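Local coordinates for citrinin polyketide synthase (Monascus purpureus, PDB 5MPT), which builds the polyketide precursor of the mycotoxin citrinin, the piece here being its C-methyltransferase domain with S-adenosyl-L-homocysteine bound, at residues F21-I32 / V185-Q196. Numbering follows the deposited sequence.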
loop_
_atom_site.group_PDB
_atom_site.type_symbol
_atom_site.label_atom_id
_atom_site.label_comp_id
_atom_site.label_asym_id
_atom_site.label_seq_id
_atom_site.Cartn_x
_atom_site.Cartn_y
_atom_site.Cartn_z
ATOM N N PHE A 21 9.094 2.591 19.578
ATOM C CA PHE A 21 9.211 3.042 18.196
ATOM C C PHE A 21 10.655 3.346 17.840
ATOM O O PHE A 21 11.106 3.027 16.730
ATOM C CB PHE A 21 8.365 4.271 17.943
ATOM C CG PHE A 21 8.222 4.562 16.458
ATOM C CD1 PHE A 21 7.456 3.741 15.665
ATOM C CD2 PHE A 21 8.949 5.575 15.856
ATOM C CE1 PHE A 21 7.362 3.950 14.291
ATOM C CE2 PHE A 21 8.863 5.795 14.471
ATOM C CZ PHE A 21 8.057 4.984 13.698
ATOM N N ARG A 22 11.399 3.954 18.765
ATOM C CA ARG A 22 12.789 4.265 18.469
ATOM C C ARG A 22 13.563 2.993 18.163
ATOM O O ARG A 22 14.299 2.923 17.167
ATOM C CB ARG A 22 13.435 5.022 19.619
ATOM C CG ARG A 22 14.910 5.393 19.375
ATOM C CD ARG A 22 15.560 5.936 20.648
ATOM N NE ARG A 22 15.462 4.972 21.749
ATOM C CZ ARG A 22 14.564 5.013 22.734
ATOM N NH1 ARG A 22 14.578 4.068 23.669
ATOM N NH2 ARG A 22 13.657 5.992 22.806
ATOM N N ILE A 23 13.356 1.952 18.972
ATOM C CA ILE A 23 14.037 0.676 18.741
ATOM C C ILE A 23 13.682 0.116 17.368
ATOM O O ILE A 23 14.552 -0.338 16.620
ATOM C CB ILE A 23 13.687 -0.319 19.858
ATOM C CG1 ILE A 23 14.406 0.081 21.142
ATOM C CG2 ILE A 23 14.096 -1.713 19.477
ATOM C CD1 ILE A 23 13.869 -0.604 22.395
ATOM N N ALA A 24 12.390 0.121 17.018
ATOM C CA ALA A 24 11.981 -0.412 15.728
ATOM C C ALA A 24 12.571 0.420 14.593
ATOM O O ALA A 24 13.162 -0.123 13.636
ATOM C CB ALA A 24 10.449 -0.465 15.678
ATOM N N LYS A 25 12.507 1.746 14.743
ATOM C CA LYS A 25 12.997 2.675 13.731
ATOM C C LYS A 25 14.464 2.420 13.422
ATOM O O LYS A 25 14.866 2.384 12.254
ATOM C CB LYS A 25 12.794 4.116 14.223
ATOM C CG LYS A 25 13.295 5.193 13.240
ATOM C CD LYS A 25 12.918 6.583 13.739
ATOM C CE LYS A 25 13.432 7.665 12.823
ATOM N NZ LYS A 25 13.111 9.009 13.338
ATOM N N GLU A 26 15.288 2.273 14.456
ATOM C CA GLU A 26 16.714 2.079 14.202
ATOM C C GLU A 26 17.023 0.757 13.515
ATOM O O GLU A 26 18.108 0.623 12.967
ATOM C CB GLU A 26 17.489 2.201 15.509
ATOM C CG GLU A 26 17.398 3.623 16.048
ATOM C CD GLU A 26 18.068 3.847 17.393
ATOM O OE1 GLU A 26 18.573 2.879 18.006
ATOM O OE2 GLU A 26 18.077 5.022 17.829
ATOM N N ALA A 27 16.102 -0.202 13.517
ATOM C CA ALA A 27 16.302 -1.498 12.889
ATOM C C ALA A 27 15.722 -1.566 11.475
ATOM O O ALA A 27 15.669 -2.659 10.909
ATOM C CB ALA A 27 15.656 -2.590 13.739
ATOM N N THR A 28 15.266 -0.442 10.911
ATOM C CA THR A 28 14.605 -0.463 9.601
ATOM C C THR A 28 15.440 -1.184 8.536
ATOM O O THR A 28 14.939 -2.084 7.858
ATOM C CB THR A 28 14.257 0.968 9.139
ATOM O OG1 THR A 28 13.425 1.601 10.116
ATOM C CG2 THR A 28 13.490 0.956 7.826
ATOM N N ASP A 29 16.710 -0.800 8.380
ATOM C CA ASP A 29 17.586 -1.431 7.389
ATOM C C ASP A 29 17.784 -2.912 7.672
ATOM O O ASP A 29 17.869 -3.726 6.746
ATOM C CB ASP A 29 18.931 -0.739 7.362
ATOM C CG ASP A 29 18.891 0.608 6.705
ATOM O OD1 ASP A 29 18.071 0.797 5.790
ATOM O OD2 ASP A 29 19.709 1.476 7.066
ATOM N N ASP A 30 17.821 -3.279 8.952
ATOM C CA ASP A 30 17.880 -4.686 9.324
ATOM C C ASP A 30 16.656 -5.443 8.850
ATOM O O ASP A 30 16.774 -6.591 8.412
ATOM C CB ASP A 30 17.989 -4.854 10.843
ATOM C CG ASP A 30 19.283 -4.266 11.441
ATOM O OD1 ASP A 30 20.377 -4.766 11.131
ATOM O OD2 ASP A 30 19.199 -3.336 12.274
ATOM N N PHE A 31 15.455 -4.852 8.995
ATOM C CA PHE A 31 14.258 -5.547 8.524
ATOM C C PHE A 31 14.261 -5.691 7.007
ATOM O O PHE A 31 13.862 -6.734 6.488
ATOM C CB PHE A 31 12.968 -4.834 9.001
ATOM C CG PHE A 31 12.619 -5.146 10.420
ATOM C CD1 PHE A 31 11.922 -6.297 10.727
ATOM C CD2 PHE A 31 13.113 -4.382 11.440
ATOM C CE1 PHE A 31 11.673 -6.636 11.983
ATOM C CE2 PHE A 31 12.841 -4.717 12.741
ATOM C CZ PHE A 31 12.118 -5.851 13.004
ATOM N N ILE A 32 14.761 -4.675 6.295
ATOM C CA ILE A 32 14.824 -4.706 4.838
ATOM C C ILE A 32 15.744 -5.832 4.371
ATOM O O ILE A 32 15.401 -6.613 3.476
ATOM C CB ILE A 32 15.281 -3.325 4.330
ATOM C CG1 ILE A 32 14.159 -2.303 4.531
ATOM C CG2 ILE A 32 15.699 -3.382 2.858
ATOM C CD1 ILE A 32 14.627 -0.891 4.381
ATOM N N VAL A 185 8.040 -6.713 4.948
ATOM C CA VAL A 185 9.142 -6.141 5.721
ATOM C C VAL A 185 8.595 -5.245 6.826
ATOM O O VAL A 185 8.949 -5.380 8.011
ATOM C CB VAL A 185 10.090 -5.370 4.782
ATOM C CG1 VAL A 185 10.819 -4.227 5.543
ATOM C CG2 VAL A 185 11.061 -6.334 4.162
ATOM N N TRP A 186 7.732 -4.305 6.452
ATOM C CA TRP A 186 7.256 -3.321 7.412
ATOM C C TRP A 186 6.168 -3.866 8.326
ATOM O O TRP A 186 6.037 -3.383 9.451
ATOM C CB TRP A 186 6.763 -2.072 6.676
ATOM C CG TRP A 186 7.922 -1.285 6.170
ATOM C CD1 TRP A 186 8.703 -0.420 6.881
ATOM C CD2 TRP A 186 8.480 -1.340 4.852
ATOM N NE1 TRP A 186 9.707 0.081 6.089
ATOM C CE2 TRP A 186 9.583 -0.457 4.836
ATOM C CE3 TRP A 186 8.129 -2.011 3.675
ATOM C CZ2 TRP A 186 10.354 -0.259 3.714
ATOM C CZ3 TRP A 186 8.902 -1.824 2.581
ATOM C CH2 TRP A 186 9.994 -0.935 2.595
ATOM N N ILE A 187 5.442 -4.898 7.894
ATOM C CA ILE A 187 4.542 -5.608 8.794
ATOM C C ILE A 187 5.343 -6.319 9.869
ATOM O O ILE A 187 5.010 -6.272 11.052
ATOM C CB ILE A 187 3.650 -6.588 8.000
ATOM C CG1 ILE A 187 2.763 -5.824 6.999
ATOM C CG2 ILE A 187 2.788 -7.400 8.961
ATOM C CD1 ILE A 187 1.918 -6.733 6.053
ATOM N N GLN A 188 6.431 -6.981 9.466
ATOM C CA GLN A 188 7.292 -7.624 10.445
ATOM C C GLN A 188 7.877 -6.596 11.395
ATOM O O GLN A 188 7.989 -6.848 12.589
ATOM C CB GLN A 188 8.388 -8.402 9.706
ATOM C CG GLN A 188 9.197 -9.314 10.572
ATOM C CD GLN A 188 8.466 -10.590 10.945
ATOM O OE1 GLN A 188 7.996 -11.326 10.070
ATOM N NE2 GLN A 188 8.364 -10.861 12.258
ATOM N N GLN A 189 8.258 -5.433 10.886
ATOM C CA GLN A 189 8.790 -4.385 11.748
ATOM C C GLN A 189 7.727 -3.877 12.722
ATOM O O GLN A 189 8.017 -3.592 13.888
ATOM C CB GLN A 189 9.345 -3.261 10.872
ATOM C CG GLN A 189 9.992 -2.163 11.675
ATOM C CD GLN A 189 10.482 -1.041 10.798
ATOM O OE1 GLN A 189 9.926 -0.799 9.744
ATOM N NE2 GLN A 189 11.529 -0.339 11.234
ATOM N N ALA A 190 6.480 -3.801 12.271
ATOM C CA ALA A 190 5.413 -3.405 13.165
ATOM C C ALA A 190 5.198 -4.439 14.253
ATOM O O ALA A 190 4.900 -4.066 15.395
ATOM C CB ALA A 190 4.122 -3.150 12.361
ATOM N N GLU A 191 5.314 -5.732 13.930
ATOM C CA GLU A 191 5.284 -6.757 14.979
ATOM C C GLU A 191 6.325 -6.482 16.058
ATOM O O GLU A 191 6.032 -6.564 17.246
ATOM C CB GLU A 191 5.507 -8.149 14.408
ATOM C CG GLU A 191 4.459 -8.611 13.410
ATOM C CD GLU A 191 4.835 -9.962 12.834
ATOM O OE1 GLU A 191 5.023 -10.038 11.595
ATOM O OE2 GLU A 191 4.973 -10.929 13.626
ATOM N N PHE A 192 7.566 -6.203 15.656
ATOM C CA PHE A 192 8.640 -5.938 16.606
ATOM C C PHE A 192 8.325 -4.724 17.475
ATOM O O PHE A 192 8.470 -4.755 18.714
ATOM C CB PHE A 192 9.955 -5.770 15.815
ATOM C CG PHE A 192 11.130 -5.436 16.655
ATOM C CD1 PHE A 192 11.446 -6.195 17.778
ATOM C CD2 PHE A 192 11.936 -4.354 16.323
ATOM C CE1 PHE A 192 12.595 -5.904 18.518
ATOM C CE2 PHE A 192 13.056 -4.033 17.086
ATOM C CZ PHE A 192 13.387 -4.810 18.176
ATOM N N PHE A 193 7.821 -3.664 16.851
ATOM C CA PHE A 193 7.444 -2.479 17.594
ATOM C C PHE A 193 6.402 -2.832 18.650
ATOM O O PHE A 193 6.540 -2.490 19.837
ATOM C CB PHE A 193 6.912 -1.417 16.634
ATOM C CG PHE A 193 6.086 -0.370 17.305
ATOM C CD1 PHE A 193 6.650 0.483 18.244
ATOM C CD2 PHE A 193 4.739 -0.239 17.000
ATOM C CE1 PHE A 193 5.914 1.439 18.899
ATOM C CE2 PHE A 193 3.982 0.728 17.639
ATOM C CZ PHE A 193 4.561 1.570 18.608
ATOM N N LEU A 194 5.332 -3.524 18.231
ATOM C CA LEU A 194 4.251 -3.829 19.164
ATOM C C LEU A 194 4.721 -4.754 20.292
ATOM O O LEU A 194 4.310 -4.585 21.447
ATOM C CB LEU A 194 3.070 -4.444 18.421
ATOM C CG LEU A 194 2.291 -3.482 17.522
ATOM C CD1 LEU A 194 1.301 -4.248 16.641
ATOM C CD2 LEU A 194 1.566 -2.415 18.371
ATOM N N GLU A 195 5.569 -5.745 19.980
ATOM C CA GLU A 195 6.073 -6.629 21.018
ATOM C C GLU A 195 6.875 -5.841 22.040
ATOM O O GLU A 195 6.694 -6.009 23.255
ATOM C CB GLU A 195 6.922 -7.743 20.398
ATOM C CG GLU A 195 7.421 -8.692 21.441
ATOM C CD GLU A 195 7.950 -9.987 20.875
ATOM O OE1 GLU A 195 8.322 -10.004 19.695
ATOM O OE2 GLU A 195 7.984 -10.997 21.607
ATOM N N GLN A 196 7.751 -4.951 21.568
ATOM C CA GLN A 196 8.558 -4.163 22.497
ATOM C C GLN A 196 7.684 -3.191 23.275
ATOM O O GLN A 196 7.963 -2.867 24.444
ATOM C CB GLN A 196 9.642 -3.417 21.716
ATOM C CG GLN A 196 10.713 -4.335 21.146
ATOM C CD GLN A 196 11.465 -5.050 22.257
ATOM O OE1 GLN A 196 11.843 -4.442 23.257
ATOM N NE2 GLN A 196 11.577 -6.354 22.136
#
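The side-chain amide of Gln-189 bridges the end of helix 14-26 and the start of helix 28-34. Its NE2 donates to Ala-24 O (2.9 Å) and also to Thr-28 OG1 (2.9 Å), and both acceptors lie close to the amide plane, so the two bonds fix the rotation of the group. The first arrives well above the carbonyl plane of Ala-24, on the face opposite to that used by Ala-27 N. Gln-189 OE1 is buried without a polar partner. The extended chain of Gln-189, CG anti to the backbone N (chi1 -177°), passes obliquely across the ring of Phe-31, and its CA makes a CH-pi contact over one face, 3.8 Å from the centroid. Phe-31 is a knob in a hole formed by Val-185, Gln-188, Gln-189 and Phe-192, with its CZ pressed 3.5 Å from Phe-192 CB. Residues 185-196 of helix 181-198 run roughly antiparallel to residues 21-26 of helix 14-26 (151°), joining this N-terminal element to the Rossmann-like methyltransferase core, where Trp-186 and Phe-193 also touch strands 309-316 and 375-381. The backbones come nearest at Ala-24, whose CA lies 5.3 Å from Phe-193 CA. The edge of Phe-21 points at the face of Phe-193 in a T-shaped pair, planes 83° apart, and Ile-23 CG2 meets Phe-192 CZ at 3.4 Å. Thr-28 OG1 in turn donates to Lys-25 O (2.7 Å), which orients the hydroxyl to accept from Gln-189.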